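Local coordinates for protein iron transport multicopper oxidase FET3 (PDB 1ZPU) that oxidises ferrous iron to ferric iron with dioxygen at four copper ions for high-affinity iron uptake in yeast, and also oxidises cuprous copper, at residues Q254-T259 and S266-N271; P165-L170 and G196-Q201; N15-K20 and N174-T179. One frame throughout, in Å; residues are numbered along the deposited sequence.

Contact 1 (Q254-T259 and S266-N271); sequences QKFDDT and SDLQLN. With NAG (2-acetamido-2-deoxy-beta-D-glucopyranose), chain L; MAN (alpha-D-mannopyranose), chain H; MAN (alpha-D-mannopyranose), chain B.
Lys-255 and Asn-271 run alongside one another on one face of a beta pair, and the asparagine carries an N-linked glycan on that face. Asn-271 ND2 is bonded covalently to NAG C1 of chain L at 1.5 Å. CG of Lys-255 is anti to its backbone N (chi1 -168°) and passes Asn-271 CB at 3.7 Å; further out, Lys-255 CE comes 3.4 Å from the sugar ring oxygen O5, so the aliphatic chain lines the root of the glycan. The two residues form an antiparallel non-hydrogen-bonded pair. The bond that fixes the register is the next one, from Phe-256 N to Leu-270 O, 2.9 Å long and almost straight at 177°. That same carbonyl oxygen sits in the Phe-256 ring plane, at its edge. The Leu-270 side chain crosses that of Asp-258 at about a right angle, CD1 3.5 Å from Asp-258 OD1, and has CD2 toward Phe-256 CB. The Phe-256 ring meets Leu-268 tip to tip, with CE1 3.9 Å from Leu-268 CD1, while Leu-268 CD2 lies over one face toward the rim. The Gln-269 backbone N donates to O3 of the chain H mannose at 2.9 Å, tying a second glycan to the loop. The contact closes the hairpin between strands 250-256 and 271-277; strand 201-205 flanks 250-256 on its other side, and Leu-170 of strand 169-172 packs against Phe-256.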
loop_
_atom_site.group_PDB
_atom_site.type_symbol
_atom_site.label_atom_id
_atom_site.label_comp_id
_atom_site.label_asym_id
_atom_site.label_seq_id
_atom_site.Cartn_x
_atom_site.Cartn_y
_atom_site.Cartn_z
ATOM N N GLN A 254 19.416 -7.005 -0.513
ATOM C CA GLN A 254 18.430 -5.998 -0.118
ATOM C C GLN A 254 19.010 -5.049 0.959
ATOM O O GLN A 254 19.745 -5.477 1.860
ATOM C CB GLN A 254 17.076 -6.638 0.274
ATOM C CG GLN A 254 17.022 -7.308 1.591
ATOM C CD GLN A 254 15.833 -8.277 1.740
ATOM O OE1 GLN A 254 16.022 -9.491 1.765
ATOM N NE2 GLN A 254 14.620 -7.741 1.885
ATOM N N LYS A 255 18.697 -3.761 0.844
ATOM C CA LYS A 255 19.305 -2.759 1.717
ATOM C C LYS A 255 18.258 -1.786 2.247
ATOM O O LYS A 255 17.383 -1.361 1.490
ATOM C CB LYS A 255 20.379 -1.999 0.927
ATOM C CG LYS A 255 21.293 -1.139 1.761
ATOM C CD LYS A 255 22.244 -0.347 0.885
ATOM C CE LYS A 255 23.425 0.197 1.672
ATOM N NZ LYS A 255 23.078 0.526 3.090
ATOM N N PHE A 256 18.344 -1.452 3.537
ATOM C CA PHE A 256 17.478 -0.447 4.152
ATOM C C PHE A 256 17.665 0.900 3.463
ATOM O O PHE A 256 18.785 1.250 3.058
ATOM C CB PHE A 256 17.898 -0.219 5.598
ATOM C CG PHE A 256 17.144 -1.015 6.617
ATOM C CD1 PHE A 256 17.648 -2.218 7.085
ATOM C CD2 PHE A 256 15.981 -0.505 7.187
ATOM C CE1 PHE A 256 16.973 -2.925 8.048
ATOM C CE2 PHE A 256 15.296 -1.199 8.162
ATOM C CZ PHE A 256 15.781 -2.415 8.595
ATOM N N ASP A 257 16.591 1.677 3.356
ATOM C CA ASP A 257 16.716 3.115 3.134
ATOM C C ASP A 257 16.783 3.785 4.510
ATOM O O ASP A 257 15.758 4.170 5.086
ATOM C CB ASP A 257 15.529 3.626 2.343
ATOM C CG ASP A 257 15.550 5.124 2.145
ATOM O OD1 ASP A 257 14.645 5.609 1.436
ATOM O OD2 ASP A 257 16.444 5.821 2.689
ATOM N N ASP A 258 17.991 3.907 5.049
ATOM C CA ASP A 258 18.144 4.274 6.456
ATOM C C ASP A 258 17.814 5.747 6.701
ATOM O O ASP A 258 17.672 6.199 7.833
ATOM C CB ASP A 258 19.542 3.905 6.958
ATOM C CG ASP A 258 20.638 4.488 6.100
ATOM O OD1 ASP A 258 21.603 3.755 5.783
ATOM O OD2 ASP A 258 20.530 5.676 5.732
ATOM N N THR A 259 17.703 6.480 5.607
ATOM C CA THR A 259 17.156 7.827 5.577
ATOM C C THR A 259 15.837 7.930 6.356
ATOM O O THR A 259 15.578 8.917 7.043
ATOM C CB THR A 259 16.971 8.196 4.102
ATOM O OG1 THR A 259 18.165 8.834 3.668
ATOM C CG2 THR A 259 15.715 9.075 3.819
ATOM N N SER A 266 23.450 0.778 16.303
ATOM C CA SER A 266 24.781 0.391 15.827
ATOM C C SER A 266 24.916 -1.094 15.447
ATOM O O SER A 266 25.872 -1.476 14.765
ATOM C CB SER A 266 25.810 0.750 16.883
ATOM O OG SER A 266 25.382 0.239 18.129
ATOM N N ASP A 267 23.966 -1.924 15.876
ATOM C CA ASP A 267 24.036 -3.358 15.592
ATOM C C ASP A 267 23.092 -3.791 14.477
ATOM O O ASP A 267 23.146 -4.947 14.031
ATOM C CB ASP A 267 23.774 -4.196 16.839
ATOM C CG ASP A 267 22.341 -4.098 17.318
ATOM O OD1 ASP A 267 21.807 -5.142 17.749
ATOM O OD2 ASP A 267 21.744 -2.990 17.271
ATOM N N LEU A 268 22.242 -2.869 14.021
ATOM C CA LEU A 268 21.278 -3.169 12.954
ATOM C C LEU A 268 21.963 -3.474 11.632
ATOM O O LEU A 268 22.652 -2.622 11.068
ATOM C CB LEU A 268 20.278 -2.025 12.746
ATOM C CG LEU A 268 19.327 -2.134 11.548
ATOM C CD1 LEU A 268 18.521 -3.419 11.593
ATOM C CD2 LEU A 268 18.404 -0.936 11.488
ATOM N N GLN A 269 21.751 -4.694 11.145
ATOM C CA GLN A 269 22.222 -5.083 9.821
ATOM C C GLN A 269 21.458 -4.298 8.770
ATOM O O GLN A 269 20.306 -4.600 8.478
ATOM C CB GLN A 269 22.072 -6.591 9.602
ATOM C CG GLN A 269 23.045 -7.422 10.432
ATOM C CD GLN A 269 24.517 -7.104 10.117
ATOM O OE1 GLN A 269 24.958 -7.209 8.961
ATOM N NE2 GLN A 269 25.276 -6.712 11.139
ATOM N N LEU A 270 22.090 -3.262 8.233
ATOM C CA LEU A 270 21.428 -2.400 7.268
ATOM C C LEU A 270 21.257 -3.096 5.930
ATOM O O LEU A 270 20.275 -2.842 5.198
ATOM C CB LEU A 270 22.195 -1.099 7.085
ATOM C CG LEU A 270 22.169 -0.070 8.207
ATOM C CD1 LEU A 270 22.917 1.180 7.752
ATOM C CD2 LEU A 270 20.736 0.247 8.655
ATOM N N ASN A 271 22.201 -3.968 5.595
ATOM C CA ASN A 271 22.075 -4.698 4.341
ATOM C C ASN A 271 22.134 -6.205 4.494
ATOM O O ASN A 271 22.938 -6.712 5.226
ATOM C CB ASN A 271 22.971 -4.125 3.213
ATOM C CG ASN A 271 24.321 -3.676 3.689
ATOM O OD1 ASN A 271 25.087 -4.479 4.185
ATOM N ND2 ASN A 271 24.636 -2.388 3.515
HETATM C C1 NAG L . 26.040 -2.137 3.161
HETATM C C2 NAG L . 27.436 -2.188 3.771
HETATM C C3 NAG L . 28.313 -0.979 3.421
HETATM C C4 NAG L . 28.434 -0.803 1.924
HETATM C C5 NAG L . 26.995 -0.675 1.426
HETATM C C6 NAG L . 26.956 -0.516 -0.091
HETATM C C7 NAG L . 28.079 -3.192 5.898
HETATM C C8 NAG L . 28.562 -4.446 5.224
HETATM N N2 NAG L . 27.335 -2.320 5.201
HETATM O O3 NAG L . 29.628 -1.147 3.899
HETATM O O4 NAG L . 29.232 0.344 1.696
HETATM O O5 NAG L . 26.196 -1.815 1.785
HETATM O O6 NAG L . 27.357 -1.727 -0.689
HETATM O O7 NAG L . 28.392 -3.009 7.075
HETATM C C1 MAN H . 21.478 -9.004 15.331
HETATM C C2 MAN H . 21.335 -8.542 13.886
HETATM C C3 MAN H . 20.642 -7.189 13.801
HETATM C C4 MAN H . 19.367 -7.202 14.631
HETATM C C5 MAN H . 19.666 -7.605 16.058
HETATM C C6 MAN H . 18.372 -7.686 16.844
HETATM O O2 MAN H . 20.544 -9.467 13.191
HETATM O O3 MAN H . 20.306 -6.899 12.462
HETATM O O4 MAN H . 18.777 -5.931 14.623
HETATM O O5 MAN H . 20.258 -8.886 16.042
HETATM O O6 MAN H . 18.681 -8.208 18.116
HETATM C C1 MAN B . 23.225 -9.535 19.504
HETATM C C2 MAN B . 22.528 -8.745 18.407
HETATM C C3 MAN B . 23.048 -9.148 17.031
HETATM C C4 MAN B . 24.568 -9.094 16.987
HETATM C C5 MAN B . 25.188 -9.873 18.147
HETATM C C6 MAN B . 26.707 -9.750 18.172
HETATM O O2 MAN B . 22.802 -7.389 18.612
HETATM O O3 MAN B . 22.543 -8.319 16.007
HETATM O O4 MAN B . 24.956 -9.678 15.769
HETATM O O5 MAN B . 24.643 -9.438 19.379
HETATM O O6 MAN B . 27.120 -8.470 17.747
#

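Contact 2 (P165-L170 and G196-Q201); sequences PIPQNL and GGFVSQ. With MAN (alpha-D-mannopyranose), chain H.
Leu-170 and Gln-201 pass each other in antiparallel fashion, and the leucine can be followed outward. Its CB points toward 196-201, and CG stands anti to the carbonyl carbon (chi1 -68°), from where the two methyls divide the work. CD1 lies 3.9 Å from Gln-201 OE1, while CD2 approaches the other branch of the same amide, 3.5 Å from Gln-201 NE2. CD2 also reaches Val-199 CG1 at 4.4 Å. The leucine fork therefore rests against the end of an extended glutamine whose OE1 accepts a hydrogen bond from Gln-254 NE2. Farther along, Pro-167 CD meets the ring of Phe-198 at its edge, 4.3 Å from CD2, and Pro-165 O lies 3.8 Å from Phe-198 CE2. This ring also stands edge-to-face with Trp-467, and its side chain is about 5 Å from that of His-468, a ligand of the type 1 copper, which places this end of the contact beside the electron-accepting site of the oxidase. Between Pro-167 and Leu-170, Gln-168 and Asn-169 both pair with Trp-142 as a classic beta bulge. The same two residues hold the chain H mannose: Asn-169 ND2 donates to its O2 at 3.1 Å, and its O4 hydroxyl donates to Gln-168 O. Between the two segments themselves the chemistry is wholly van der Waals; Gln-201 OE1 is bonded to Gln-254 NE2 and Pro-165 O to the Tyr-143 hydroxyl, which is consistent with shape rather than directed bonding matching these two segments.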
loop_
_atom_site.group_PDB
_atom_site.type_symbol
_atom_site.label_atom_id
_atom_site.label_comp_id
_atom_site.label_asym_id
_atom_site.label_seq_id
_atom_site.Cartn_x
_atom_site.Cartn_y
_atom_site.Cartn_z
ATOM N N PRO A 165 9.064 3.692 15.150
ATOM C CA PRO A 165 9.860 2.605 15.735
ATOM C C PRO A 165 10.755 1.909 14.720
ATOM O O PRO A 165 10.346 1.651 13.606
ATOM C CB PRO A 165 8.808 1.625 16.256
ATOM C CG PRO A 165 7.566 2.004 15.616
ATOM C CD PRO A 165 7.621 3.450 15.297
ATOM N N ILE A 166 11.969 1.596 15.140
ATOM C CA ILE A 166 12.989 1.044 14.266
ATOM C C ILE A 166 12.935 -0.479 14.239
ATOM O O ILE A 166 12.942 -1.110 15.296
ATOM C CB ILE A 166 14.362 1.572 14.706
ATOM C CG1 ILE A 166 14.401 3.078 14.445
ATOM C CG2 ILE A 166 15.490 0.885 13.957
ATOM C CD1 ILE A 166 15.094 3.840 15.505
ATOM N N PRO A 167 12.867 -1.069 13.023
ATOM C CA PRO A 167 12.761 -2.522 12.826
ATOM C C PRO A 167 14.074 -3.229 13.144
ATOM O O PRO A 167 15.098 -2.572 13.279
ATOM C CB PRO A 167 12.437 -2.653 11.341
ATOM C CG PRO A 167 12.850 -1.407 10.718
ATOM C CD PRO A 167 12.912 -0.332 11.751
ATOM N N GLN A 168 14.052 -4.554 13.265
ATOM C CA GLN A 168 15.231 -5.270 13.710
ATOM C C GLN A 168 16.012 -5.908 12.589
ATOM O O GLN A 168 17.206 -6.142 12.740
ATOM C CB GLN A 168 14.868 -6.293 14.778
ATOM C CG GLN A 168 14.785 -5.697 16.194
ATOM C CD GLN A 168 13.727 -4.603 16.309
ATOM O OE1 GLN A 168 12.537 -4.881 16.429
ATOM N NE2 GLN A 168 14.164 -3.354 16.250
ATOM N N ASN A 169 15.344 -6.176 11.466
ATOM C CA ASN A 169 15.961 -6.818 10.313
ATOM C C ASN A 169 15.139 -6.693 9.050
ATOM O O ASN A 169 13.925 -6.505 9.105
ATOM C CB ASN A 169 16.169 -8.315 10.576
ATOM C CG ASN A 169 17.549 -8.629 11.102
ATOM O OD1 ASN A 169 18.581 -8.226 10.519
ATOM N ND2 ASN A 169 17.590 -9.347 12.216
ATOM N N LEU A 170 15.814 -6.830 7.910
ATOM C CA LEU A 170 15.142 -7.050 6.633
ATOM C C LEU A 170 14.897 -8.542 6.410
ATOM O O LEU A 170 15.751 -9.373 6.723
ATOM C CB LEU A 170 15.984 -6.484 5.474
ATOM C CG LEU A 170 16.118 -4.956 5.422
ATOM C CD1 LEU A 170 16.886 -4.491 4.205
ATOM C CD2 LEU A 170 14.741 -4.311 5.447
ATOM N N GLY A 196 6.306 -4.669 3.105
ATOM C CA GLY A 196 6.693 -4.132 4.400
ATOM C C GLY A 196 5.697 -3.096 4.888
ATOM O O GLY A 196 4.782 -2.687 4.159
ATOM N N GLY A 197 5.871 -2.679 6.139
ATOM C CA GLY A 197 4.966 -1.720 6.748
ATOM C C GLY A 197 5.584 -0.337 6.857
ATOM O O GLY A 197 4.900 0.644 7.144
ATOM N N PHE A 198 6.878 -0.243 6.627
ATOM C CA PHE A 198 7.573 1.000 6.905
ATOM C C PHE A 198 8.596 1.324 5.824
ATOM O O PHE A 198 8.391 2.194 5.003
ATOM C CB PHE A 198 8.226 0.916 8.305
ATOM C CG PHE A 198 9.029 2.125 8.711
ATOM C CD1 PHE A 198 8.822 3.374 8.134
ATOM C CD2 PHE A 198 9.966 2.017 9.733
ATOM C CE1 PHE A 198 9.563 4.495 8.554
ATOM C CE2 PHE A 198 10.719 3.140 10.152
ATOM C CZ PHE A 198 10.511 4.366 9.558
ATOM N N VAL A 199 9.677 0.572 5.815
ATOM C CA VAL A 199 10.923 0.999 5.210
ATOM C C VAL A 199 11.066 0.700 3.693
ATOM O O VAL A 199 10.812 -0.408 3.234
ATOM C CB VAL A 199 12.035 0.374 6.076
ATOM C CG1 VAL A 199 13.162 -0.221 5.255
ATOM C CG2 VAL A 199 12.513 1.364 7.097
ATOM N N SER A 200 11.455 1.687 2.905
ATOM C CA SER A 200 11.821 1.431 1.493
ATOM C C SER A 200 13.077 0.562 1.395
ATOM O O SER A 200 13.938 0.592 2.273
ATOM C CB SER A 200 12.144 2.738 0.773
ATOM O OG SER A 200 11.069 3.655 0.744
ATOM N N GLN A 201 13.221 -0.190 0.317
ATOM C CA GLN A 201 14.414 -1.013 0.180
ATOM C C GLN A 201 15.068 -0.841 -1.164
ATOM O O GLN A 201 14.384 -0.663 -2.180
ATOM C CB GLN A 201 14.075 -2.478 0.360
ATOM C CG GLN A 201 13.533 -2.834 1.734
ATOM C CD GLN A 201 13.507 -4.324 1.947
ATOM O OE1 GLN A 201 14.324 -5.053 1.372
ATOM N NE2 GLN A 201 12.575 -4.793 2.751
HETATM C C1 MAN H . 21.478 -9.004 15.331
HETATM C C2 MAN H . 21.335 -8.542 13.886
HETATM C C3 MAN H . 20.642 -7.189 13.801
HETATM C C4 MAN H . 19.367 -7.202 14.631
HETATM C C5 MAN H . 19.666 -7.605 16.058
HETATM C C6 MAN H . 18.372 -7.686 16.844
HETATM O O2 MAN H . 20.544 -9.467 13.191
HETATM O O3 MAN H . 20.306 -6.899 12.462
HETATM O O4 MAN H . 18.777 -5.931 14.623
HETATM O O5 MAN H . 20.258 -8.886 16.042
HETATM O O6 MAN H . 18.681 -8.208 18.116
#

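Contact 3 (N15-K20 and N174-T179); sequences NVDGLK and NTMNLT. With NAG (2-acetamido-2-deoxy-beta-D-glucopyranose), chain C; NAG (2-acetamido-2-deoxy-beta-D-glucopyranose), chain D; MAN (alpha-D-mannopyranose), chain H.
Val-16 and Thr-175 bring together two loops from different cupredoxin-like domains, so this is an interdomain contact, made between the turn joining strands 2-14 and 22-27 and the loop running from strand 169-172 to 179-181. The backbones approach through a CA-H...O contact, Thr-175 CA to Val-16 O at 3.4 Å with an angle of 171° at the hydrogen. Val-16 CG1, anti to the backbone N (chi1 177°), lies 3.3 Å from Asn-174 O. The Met-176 side chain runs beside that of Asp-17, and Met-176 CG comes 3.4 Å from Asp-17 O; the carboxylate itself is held by His-144 through OD2. The first loop is shaped by an Asx motif: Asn-15 OD1 accepts from Gly-18 N at 2.7 Å and from Lys-20 N at 3.1 Å, one donor above and one below the amide plane. Gly-18 has a positive phi of 105°, and its CA lies 3.5 Å from O7 of the chain C N-acetylglucosamine. That sugar is covalently joined to Asn-177 ND2. The next residue of the glycan, in chain D, donates from O6 to Gly-18 O at 2.7 Å, bridging from one domain to the other.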
loop_
_atom_site.group_PDB
_atom_site.type_symbol
_atom_site.label_atom_id
_atom_site.label_comp_id
_atom_site.label_asym_id
_atom_site.label_seq_id
_atom_site.Cartn_x
_atom_site.Cartn_y
_atom_site.Cartn_z
ATOM N N ASN A 15 9.777 -18.035 14.516
ATOM C CA ASN A 15 11.004 -17.283 14.512
ATOM C C ASN A 15 11.327 -16.931 13.071
ATOM O O ASN A 15 12.087 -17.630 12.416
ATOM C CB ASN A 15 12.136 -18.058 15.184
ATOM C CG ASN A 15 13.376 -17.210 15.380
ATOM O OD1 ASN A 15 13.602 -16.258 14.629
ATOM N ND2 ASN A 15 14.183 -17.534 16.390
ATOM N N VAL A 16 10.719 -15.855 12.586
ATOM C CA VAL A 16 10.808 -15.458 11.188
ATOM C C VAL A 16 12.217 -14.984 10.850
ATOM O O VAL A 16 12.825 -15.374 9.859
ATOM C CB VAL A 16 9.843 -14.299 10.933
ATOM C CG1 VAL A 16 9.952 -13.808 9.490
ATOM C CG2 VAL A 16 8.432 -14.725 11.295
ATOM N N ASP A 17 12.687 -14.106 11.716
ATOM C CA ASP A 17 13.992 -13.478 11.689
ATOM C C ASP A 17 15.146 -14.457 11.612
ATOM O O ASP A 17 16.096 -14.275 10.834
ATOM C CB ASP A 17 14.142 -12.715 13.015
ATOM C CG ASP A 17 14.624 -11.367 12.790
ATOM O OD1 ASP A 17 14.762 -11.088 11.581
ATOM O OD2 ASP A 17 14.857 -10.596 13.742
ATOM N N GLY A 18 15.054 -15.486 12.450
ATOM C CA GLY A 18 16.195 -16.276 12.798
ATOM C C GLY A 18 16.661 -15.942 14.203
ATOM O O GLY A 18 17.465 -16.672 14.780
ATOM N N LEU A 19 16.162 -14.847 14.774
ATOM C CA LEU A 19 16.651 -14.423 16.094
ATOM C C LEU A 19 15.648 -14.068 17.208
ATOM O O LEU A 19 16.046 -13.533 18.248
ATOM C CB LEU A 19 17.720 -13.329 15.976
ATOM C CG LEU A 19 17.892 -12.318 14.857
ATOM C CD1 LEU A 19 19.030 -11.469 15.299
ATOM C CD2 LEU A 19 18.265 -12.956 13.520
ATOM N N LYS A 20 14.370 -14.386 17.016
ATOM C CA LYS A 20 13.368 -14.128 18.042
ATOM C C LYS A 20 12.116 -14.941 17.785
ATOM O O LYS A 20 11.417 -14.708 16.802
ATOM C CB LYS A 20 13.010 -12.640 18.063
ATOM C CG LYS A 20 12.929 -12.027 19.451
ATOM C CD LYS A 20 11.814 -12.634 20.304
ATOM C CE LYS A 20 11.789 -12.044 21.723
ATOM N NZ LYS A 20 11.470 -10.580 21.696
ATOM N N ASN A 174 9.656 -14.186 4.238
ATOM C CA ASN A 174 9.524 -14.501 5.653
ATOM C C ASN A 174 10.666 -15.329 6.256
ATOM O O ASN A 174 10.444 -16.119 7.182
ATOM C CB ASN A 174 8.155 -15.125 5.945
ATOM C CG ASN A 174 7.004 -14.204 5.566
ATOM O OD1 ASN A 174 6.718 -13.223 6.244
ATOM N ND2 ASN A 174 6.345 -14.518 4.470
ATOM N N THR A 175 11.876 -15.148 5.735
ATOM C CA THR A 175 13.123 -15.520 6.446
ATOM C C THR A 175 14.225 -14.549 6.120
ATOM O O THR A 175 14.002 -13.507 5.519
ATOM C CB THR A 175 13.729 -16.873 6.027
ATOM O OG1 THR A 175 13.329 -17.175 4.692
ATOM C CG2 THR A 175 13.321 -17.966 6.968
ATOM N N MET A 176 15.427 -14.939 6.510
ATOM C CA MET A 176 16.635 -14.267 6.121
ATOM C C MET A 176 17.522 -15.254 5.379
ATOM O O MET A 176 17.283 -16.459 5.419
ATOM C CB MET A 176 17.345 -13.738 7.357
ATOM C CG MET A 176 16.657 -12.544 7.956
ATOM S SD MET A 176 17.780 -11.670 9.038
ATOM C CE MET A 176 18.632 -10.564 7.918
ATOM N N ASN A 177 18.551 -14.736 4.708
ATOM C CA ASN A 177 19.525 -15.562 3.973
ATOM C C ASN A 177 18.878 -16.739 3.230
ATOM O O ASN A 177 19.146 -17.904 3.498
ATOM C CB ASN A 177 20.735 -15.953 4.844
ATOM C CG ASN A 177 20.401 -16.022 6.311
ATOM O OD1 ASN A 177 19.603 -16.848 6.707
ATOM N ND2 ASN A 177 21.015 -15.174 7.125
ATOM N N LEU A 178 18.018 -16.367 2.283
ATOM C CA LEU A 178 17.226 -17.254 1.454
ATOM C C LEU A 178 18.005 -17.774 0.268
ATOM O O LEU A 178 18.841 -17.071 -0.308
ATOM C CB LEU A 178 16.046 -16.461 0.904
ATOM C CG LEU A 178 14.994 -17.129 0.023
ATOM C CD1 LEU A 178 14.195 -18.157 0.827
ATOM C CD2 LEU A 178 14.076 -16.069 -0.525
ATOM N N THR A 179 17.662 -18.993 -0.121
ATOM C CA THR A 179 18.234 -19.662 -1.266
ATOM C C THR A 179 17.284 -19.643 -2.475
ATOM O O THR A 179 16.099 -19.997 -2.359
ATOM C CB THR A 179 18.543 -21.084 -0.864
ATOM O OG1 THR A 179 19.703 -21.063 -0.039
ATOM C CG2 THR A 179 18.789 -21.947 -2.061
HETATM C C1 NAG C . 20.999 -15.697 8.492
HETATM C C2 NAG C . 20.216 -16.369 9.624
HETATM C C3 NAG C . 20.300 -15.607 10.946
HETATM C C4 NAG C . 21.724 -15.219 11.317
HETATM C C5 NAG C . 22.331 -14.556 10.078
HETATM C C6 NAG C . 23.798 -14.215 10.246
HETATM C C7 NAG C . 17.929 -17.315 9.254
HETATM C C8 NAG C . 18.350 -18.724 8.941
HETATM N N2 NAG C . 18.830 -16.336 9.268
HETATM O O3 NAG C . 19.755 -16.353 12.008
HETATM O O4 NAG C . 21.669 -14.330 12.420
HETATM O O5 NAG C . 22.282 -15.490 9.020
HETATM O O6 NAG C . 24.473 -15.454 10.285
HETATM O O7 NAG C . 16.749 -17.039 9.447
HETATM C C1 NAG D . 22.334 -14.826 13.599
HETATM C C2 NAG D . 22.964 -13.657 14.369
HETATM C C3 NAG D . 23.425 -14.040 15.772
HETATM C C4 NAG D . 22.390 -14.854 16.534
HETATM C C5 NAG D . 21.975 -16.011 15.621
HETATM C C6 NAG D . 20.946 -16.931 16.264
HETATM C C7 NAG D . 24.128 -11.988 13.013
HETATM C C8 NAG D . 25.481 -11.527 12.550
HETATM N N2 NAG D . 24.126 -13.139 13.679
HETATM O O3 NAG D . 23.747 -12.866 16.484
HETATM O O4 NAG D . 23.001 -15.327 17.715
HETATM O O5 NAG D . 21.415 -15.512 14.418
HETATM O O6 NAG D . 19.683 -16.310 16.238
HETATM O O7 NAG D . 23.107 -11.334 12.758
HETATM C C1 MAN H . 21.478 -9.004 15.331
HETATM C C2 MAN H . 21.335 -8.542 13.886
HETATM C C3 MAN H . 20.642 -7.189 13.801
HETATM C C4 MAN H . 19.367 -7.202 14.631
HETATM C C5 MAN H . 19.666 -7.605 16.058
HETATM C C6 MAN H . 18.372 -7.686 16.844
HETATM O O2 MAN H . 20.544 -9.467 13.191
HETATM O O3 MAN H . 20.306 -6.899 12.462
HETATM O O4 MAN H . 18.777 -5.931 14.623
HETATM O O5 MAN H . 20.258 -8.886 16.042
HETATM O O6 MAN H . 18.681 -8.208 18.116
#

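Contacts 1 and 2 belong to the same plastocyanin-like domain and touch directly: Asp-257 N lies 3.1 Å from Ser-200 O, a probable hydrogen bond. Contact 3 instead joins that domain to the preceding one, and it meets contact 2 where Met-176 CE lies against Leu-170 O. The residues that touch are mostly buried in all three, but contact 2 is the deeper: its centre lies about 14 Å from the chain centre, those of contacts 1 and 3 about 22 and 23 Å, toward the glycosylated surface. Contact 1 is held by strand pairing, contact 2 by apolar fit; contact 3 rests on van der Waals contacts and on the Asn-177 glycan, which reaches Gly-18. The chain H mannose touches all three.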